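N-ACETYLMURAMOYL-L-ALANINE AMIDASE CwlV (Paenibacillus polymyxa, PDB 1JWQ) probably cleaves the amide bond between N-acetylmuramic acid and L-alanine in cell-wall peptidoglycan, this chain being its zinc-binding catalytic domain. Local coordinates at residues A105-M108 with H109-A113; K150-A153 with T154-E158; N127-V130 with I131-T134. All coordinates share one frame; numbering follows the deposited sequence.

The three contacts are local, each within or around one helix of the zinc amidase domain, and none touches another. Interaction 1 lies on helix 102-116, interaction 3 on the short helix 129-132, and interaction 2 on helix 149-155 and the turn after it. The centres of interactions 2 and 3 are about 27 Å apart, on opposite sides of the chain's centre; that of interaction 1 is about 20 Å and about 18 Å from theirs. The zinc ion, held by His10, Glu26 and His80, is about 9 Å from the Phe128 side chain, about 10 Å from that of Leu155 and about 12 Å from that of Phe112. None of the three contacts contains a zinc ligand.

Interaction 1. Residues A105-M108 with H109-A113; sequences ANVM and HKYFA
Met108 and Phe112 meet one helical turn apart, on the buried side of helix 102-116. Their side chains run at a slant to each other. The Met108 chain is bent at chi2 (59°) and chi3 (82°). Its sulfur comes alongside the base of the phenylalanine, with Met108 SD 3.8 Å from Phe112 CB. From the ring centroid of Phe112 the sulfur of Met108 is 5.5 Å away, in an oblique direction. This is a Met-aromatic contact. Phe112 N donates to Met108 O at 2.7 Å.

Val107 and Tyr111 form a second pair on a more open side. They lie side by side and point the same way. The branch that touches is CG1: Val107 CG1 is 4.0 Å from Tyr111 CE1. The tyrosine ring also turns an edge to the backbone, so that Tyr111 CD1 is 3.2 Å from Val107 O. The aliphatic part of Lys110 lies over one face of this ring, toward its rim.

His109 N bonds to Ala105 O at 2.8 Å, with an N-H...O angle of 166°. Further along, the Ala113 methyl sits 3.5 Å above the plane of the His109 ring, over its centre. Both ring nitrogens of His109 have partners beyond the helix: ND1 is bonded to Thr94 and NE2 to Asp120. These bonds fix the ring's rotation and tie the helix to the two strands it connects.

Met108 and Phe112 pack on Leu141 of strand 138-145 and on helix 158-176. The arrangement belongs to the crossover helix of a beta-alpha-beta unit, strand 92-96, helix 102-116 and strand 120-125, in an open alpha-beta-alpha fold.

Interaction 2. Residues K150-A153 with T154-E158; sequences KEEA and TLFDE
Thr154 has its hydroxyl beside the backbone N (chi1 -65°), which turns OG1 back toward the carbonyl of Lys150, one turn earlier. Thr154 OG1 is 3.1 Å from Lys150 O, although the proton may also go to another acceptor. The backbone bond from Thr154 N to the same Lys150 O is 3.0 Å. Glu151 and Leu155 slant across each other, and the methylene of Glu151 does the touching: Glu151 CG lies 4.0 Å from Leu155 CD1. Leu155 N bonds to Glu151 O at 2.8 Å, with an N-H...O angle of 160°. The Glu151 carboxylate is bonded through OE1 to the backbone N of both Tyr145 and Gly91, so one carboxylate oxygen is gripped by two N-H groups outside the helix.

Phe156 is the first residue to leave helical geometry at the C-terminal end of helix 149-155, and Asp157 then N-caps helix 158-176. The two helices are thus joined by a very tight turn. Asp157 OD1 accepts from Phe160 N, and more weakly from Asp159 N. Leu155 and Phe156 both touch Phe29 of helix 26-42, the helix that begins with the zinc ligand Glu26.

The Phe156 ring meets Glu152 O with its edge, in the ring plane, at 3.4 Å from Phe156 CD1. Phe156 N also donates to Glu152 O, at 3.2 Å. The Glu152 carboxylate is bonded through OE1 to Ser21 OG.

Interaction 3. Residues N127-V130 with I131-T134; sequences NFHV and IRET
Phe128 sits at the N-cap position of the short helix 129-132, and its carbonyl accepts from Ile131 N at 3.0 Å and, weakly, from Arg132 N. This single helical turn follows strand 120-125 and precedes the core strand 138-145 of the alpha-beta-alpha fold. His129 O accepts from Glu133 N, nearly straight at 175°, and from Arg132 N.

Phe128 and Ile131 lie side by side, with Phe128 CB 3.8 Å from Ile131 CG1. Both pack on Leu140, and the Phe128 ring meets Tyr95 edge to face. Val130 touches Ser78 and Phe76 of strand 75-82, and its side chain is about 5 Å from that of the zinc ligand His80.

On the outer side, the bend of Arg132 at chi3 (67°) carries the guanidinium back over the CA of His129, which lies 3.4 Å from its plane. Arg132 NH1 donates to Asn127 OD1 at 2.9 Å. OD1 is in the guanidinium plane, but NH1 lies above the amide carbonyl plane of Asn127, not on a lone pair. Glu133 OE1, also in the guanidinium plane, meets Arg132 NE at 2.8 Å in a salt bridge. Two in-plane acceptors on different nitrogens should fix how the guanidinium is turned. The imidazole stands steeply to it, 68° between planes. Glu133 CG lies over one imidazole face in a CH-pi contact, 3.7 Å from the ring centroid of His129. At the far end, Thr134 OG1 donates to Val130 O at 2.7 Å.

Interaction 1. Residues A105-M108 with H109-A113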
# COMPACT_ATOMS: atom_id res chain seq x y z
N ALA A 105 -5.19 9.84 4.58
CA ALA A 105 -5.50 8.54 5.15
C ALA A 105 -7.01 8.34 5.22
O ALA A 105 -7.53 7.27 4.91
CB ALA A 105 -4.89 8.41 6.55
N ASN A 106 -7.73 9.39 5.61
CA ASN A 106 -9.19 9.32 5.70
C ASN A 106 -9.81 9.03 4.33
O ASN A 106 -10.66 8.15 4.20
CB ASN A 106 -9.77 10.62 6.26
CG ASN A 106 -9.45 10.82 7.73
OD1 ASN A 106 -9.55 9.89 8.53
ND2 ASN A 106 -9.08 12.04 8.10
N VAL A 107 -9.40 9.78 3.32
CA VAL A 107 -9.95 9.57 1.98
C VAL A 107 -9.54 8.19 1.47
O VAL A 107 -10.38 7.43 0.99
CB VAL A 107 -9.46 10.66 0.99
CG1 VAL A 107 -9.96 10.36 -0.43
CG2 VAL A 107 -9.97 12.03 1.44
N MET A 108 -8.26 7.86 1.60
CA MET A 108 -7.79 6.55 1.15
C MET A 108 -8.59 5.42 1.78
O MET A 108 -9.10 4.53 1.09
CB MET A 108 -6.31 6.37 1.47
CG MET A 108 -5.77 4.98 1.18
SD MET A 108 -5.96 4.49 -0.55
CE MET A 108 -4.54 5.30 -1.26
N HIS A 109 -8.72 5.44 3.10
CA HIS A 109 -9.44 4.39 3.81
C HIS A 109 -10.89 4.28 3.33
O HIS A 109 -11.43 3.18 3.25
CB HIS A 109 -9.42 4.65 5.32
CG HIS A 109 -9.68 3.43 6.14
ND1 HIS A 109 -8.80 2.37 6.18
CD2 HIS A 109 -10.72 3.08 6.93
CE1 HIS A 109 -9.29 1.42 6.97
NE2 HIS A 109 -10.46 1.83 7.44
N LYS A 110 -11.50 5.42 3.03
CA LYS A 110 -12.88 5.47 2.57
C LYS A 110 -13.13 4.56 1.35
O LYS A 110 -14.16 3.90 1.26
CB LYS A 110 -13.26 6.91 2.21
CG LYS A 110 -14.71 7.12 1.80
CD LYS A 110 -14.98 8.56 1.41
CE LYS A 110 -16.47 8.86 1.31
NZ LYS A 110 -17.19 7.88 0.44
N TYR A 111 -12.17 4.52 0.44
CA TYR A 111 -12.32 3.70 -0.76
C TYR A 111 -11.56 2.38 -0.70
O TYR A 111 -11.98 1.37 -1.28
CB TYR A 111 -11.88 4.49 -1.99
CG TYR A 111 -12.67 5.76 -2.16
CD1 TYR A 111 -12.23 6.96 -1.61
CD2 TYR A 111 -13.90 5.74 -2.81
CE1 TYR A 111 -13.00 8.12 -1.71
CE2 TYR A 111 -14.68 6.88 -2.91
CZ TYR A 111 -14.22 8.07 -2.35
OH TYR A 111 -15.00 9.20 -2.44
N PHE A 112 -10.45 2.40 0.00
CA PHE A 112 -9.60 1.23 0.15
C PHE A 112 -10.21 0.14 1.04
O PHE A 112 -10.32 -1.02 0.62
CB PHE A 112 -8.24 1.70 0.71
CG PHE A 112 -7.39 0.60 1.27
CD1 PHE A 112 -6.88 0.71 2.56
CD2 PHE A 112 -7.07 -0.52 0.52
CE1 PHE A 112 -6.06 -0.27 3.09
CE2 PHE A 112 -6.25 -1.51 1.04
CZ PHE A 112 -5.74 -1.39 2.33
N ALA A 113 -10.61 0.51 2.24
CA ALA A 113 -11.18 -0.45 3.19
C ALA A 113 -12.35 -1.28 2.67
O ALA A 113 -12.33 -2.51 2.74
CB ALA A 113 -11.57 0.27 4.48

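Interaction 2. Residues K150-A153 with T154-E158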
# COMPACT_ATOMS: atom_id res chain seq x y z
N LYS A 150 -7.31 -18.27 5.68
CA LYS A 150 -8.30 -17.79 4.73
C LYS A 150 -7.92 -16.44 4.12
O LYS A 150 -8.03 -16.23 2.91
CB LYS A 150 -9.68 -17.68 5.40
CG LYS A 150 -10.50 -18.98 5.38
CD LYS A 150 -11.79 -18.81 6.19
CE LYS A 150 -12.84 -19.87 5.85
NZ LYS A 150 -13.30 -19.81 4.43
N GLU A 151 -7.47 -15.52 4.97
CA GLU A 151 -7.10 -14.19 4.50
C GLU A 151 -5.89 -14.22 3.57
O GLU A 151 -5.85 -13.47 2.59
CB GLU A 151 -6.84 -13.27 5.69
CG GLU A 151 -6.96 -11.80 5.32
CD GLU A 151 -7.49 -10.96 6.47
OE1 GLU A 151 -6.71 -10.18 7.05
OE2 GLU A 151 -8.69 -11.08 6.78
N GLU A 152 -4.92 -15.07 3.85
CA GLU A 152 -3.75 -15.18 2.98
C GLU A 152 -4.20 -15.59 1.58
O GLU A 152 -3.77 -15.02 0.58
CB GLU A 152 -2.75 -16.22 3.50
CG GLU A 152 -1.54 -16.38 2.59
CD GLU A 152 -0.71 -17.61 2.91
OE1 GLU A 152 0.36 -17.77 2.29
OE2 GLU A 152 -1.13 -18.42 3.76
N ALA A 153 -5.06 -16.60 1.52
CA ALA A 153 -5.57 -17.08 0.24
C ALA A 153 -6.27 -15.94 -0.49
O ALA A 153 -6.09 -15.75 -1.70
CB ALA A 153 -6.54 -18.24 0.45
N THR A 154 -7.07 -15.19 0.25
CA THR A 154 -7.80 -14.06 -0.32
C THR A 154 -6.87 -12.99 -0.87
O THR A 154 -7.08 -12.49 -1.97
CB THR A 154 -8.72 -13.43 0.74
OG1 THR A 154 -9.73 -14.37 1.12
CG2 THR A 154 -9.38 -12.17 0.19
N LEU A 155 -5.83 -12.64 -0.12
CA LEU A 155 -4.90 -11.62 -0.58
C LEU A 155 -4.19 -12.03 -1.87
O LEU A 155 -3.80 -11.17 -2.66
CB LEU A 155 -3.86 -11.29 0.51
CG LEU A 155 -4.15 -9.97 1.25
CD1 LEU A 155 -5.46 -10.09 2.02
CD2 LEU A 155 -3.00 -9.65 2.20
N PHE A 156 -4.03 -13.33 -2.08
CA PHE A 156 -3.38 -13.78 -3.31
C PHE A 156 -4.37 -14.19 -4.38
O PHE A 156 -4.02 -14.85 -5.35
CB PHE A 156 -2.39 -14.91 -3.02
CG PHE A 156 -1.08 -14.43 -2.47
CD1 PHE A 156 -0.95 -14.11 -1.12
CD2 PHE A 156 -0.00 -14.21 -3.31
CE1 PHE A 156 0.24 -13.59 -0.62
CE2 PHE A 156 1.19 -13.68 -2.83
CZ PHE A 156 1.31 -13.37 -1.48
N ASP A 157 -5.62 -13.78 -4.20
CA ASP A 157 -6.67 -14.06 -5.17
C ASP A 157 -6.67 -12.90 -6.16
O ASP A 157 -6.73 -11.73 -5.76
CB ASP A 157 -8.03 -14.16 -4.48
CG ASP A 157 -9.18 -14.35 -5.46
OD1 ASP A 157 -9.64 -13.34 -6.05
OD2 ASP A 157 -9.61 -15.50 -5.66
N GLU A 158 -6.59 -13.22 -7.45
CA GLU A 158 -6.55 -12.19 -8.49
C GLU A 158 -7.69 -11.19 -8.46
O GLU A 158 -7.46 -9.99 -8.60
CB GLU A 158 -6.47 -12.85 -9.87
CG GLU A 158 -5.05 -13.00 -10.35
CD GLU A 158 -4.32 -11.67 -10.38
OE1 GLU A 158 -4.19 -11.07 -11.47
OE2 GLU A 158 -3.89 -11.22 -9.30

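Interaction 3. Residues N127-V130 with I131-T134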
# COMPACT_ATOMS: atom_id res chain seq x y z
N ASN A 127 4.41 4.55 13.52
CA ASN A 127 5.71 5.19 13.40
C ASN A 127 6.59 4.39 12.45
O ASN A 127 7.53 3.71 12.86
CB ASN A 127 6.39 5.31 14.76
CG ASN A 127 7.71 6.05 14.68
OD1 ASN A 127 7.85 7.01 13.92
ND2 ASN A 127 8.69 5.62 15.47
N PHE A 128 6.27 4.47 11.16
CA PHE A 128 7.00 3.76 10.12
C PHE A 128 7.82 4.74 9.30
O PHE A 128 7.31 5.77 8.85
CB PHE A 128 6.02 3.00 9.23
CG PHE A 128 5.08 2.09 9.99
CD1 PHE A 128 3.73 2.03 9.67
CD2 PHE A 128 5.56 1.31 11.04
CE1 PHE A 128 2.86 1.20 10.38
CE2 PHE A 128 4.69 0.48 11.76
CZ PHE A 128 3.34 0.43 11.43
N HIS A 129 9.09 4.41 9.10
CA HIS A 129 10.02 5.26 8.37
C HIS A 129 9.47 5.91 7.11
O HIS A 129 9.51 7.13 6.97
CB HIS A 129 11.28 4.45 8.02
CG HIS A 129 12.39 5.27 7.43
ND1 HIS A 129 13.62 5.39 8.04
CD2 HIS A 129 12.45 6.01 6.30
CE1 HIS A 129 14.39 6.17 7.31
NE2 HIS A 129 13.71 6.55 6.25
N VAL A 130 8.96 5.11 6.18
CA VAL A 130 8.47 5.67 4.93
C VAL A 130 7.34 6.69 5.03
O VAL A 130 7.21 7.54 4.15
CB VAL A 130 8.06 4.55 3.93
CG1 VAL A 130 9.26 3.64 3.67
CG2 VAL A 130 6.90 3.75 4.48
N ILE A 131 6.53 6.64 6.08
CA ILE A 131 5.46 7.63 6.21
C ILE A 131 5.83 8.73 7.21
O ILE A 131 5.15 9.75 7.31
CB ILE A 131 4.10 6.96 6.61
CG1 ILE A 131 4.24 6.11 7.88
CG2 ILE A 131 3.61 6.08 5.46
CD1 ILE A 131 2.90 5.54 8.38
N ARG A 132 6.94 8.53 7.91
CA ARG A 132 7.43 9.50 8.88
C ARG A 132 8.40 10.50 8.25
O ARG A 132 8.29 11.70 8.47
CB ARG A 132 8.16 8.79 10.02
CG ARG A 132 8.85 9.75 10.98
CD ARG A 132 9.65 9.00 12.04
NE ARG A 132 10.79 8.29 11.47
CZ ARG A 132 10.98 6.98 11.56
NH1 ARG A 132 10.09 6.22 12.20
NH2 ARG A 132 12.05 6.42 11.02
N GLU A 133 9.36 9.97 7.49
CA GLU A 133 10.39 10.79 6.85
C GLU A 133 9.95 11.50 5.58
O GLU A 133 10.64 12.40 5.10
CB GLU A 133 11.63 9.93 6.59
CG GLU A 133 12.20 9.34 7.87
CD GLU A 133 12.59 10.40 8.90
OE1 GLU A 133 12.40 10.16 10.11
OE2 GLU A 133 13.09 11.46 8.49
N THR A 134 8.81 11.09 5.03
CA THR A 134 8.28 11.73 3.83
C THR A 134 7.71 13.07 4.27
O THR A 134 7.35 13.24 5.43
CB THR A 134 7.18 10.88 3.18
OG1 THR A 134 6.51 10.11 4.20
CG2 THR A 134 7.78 9.94 2.14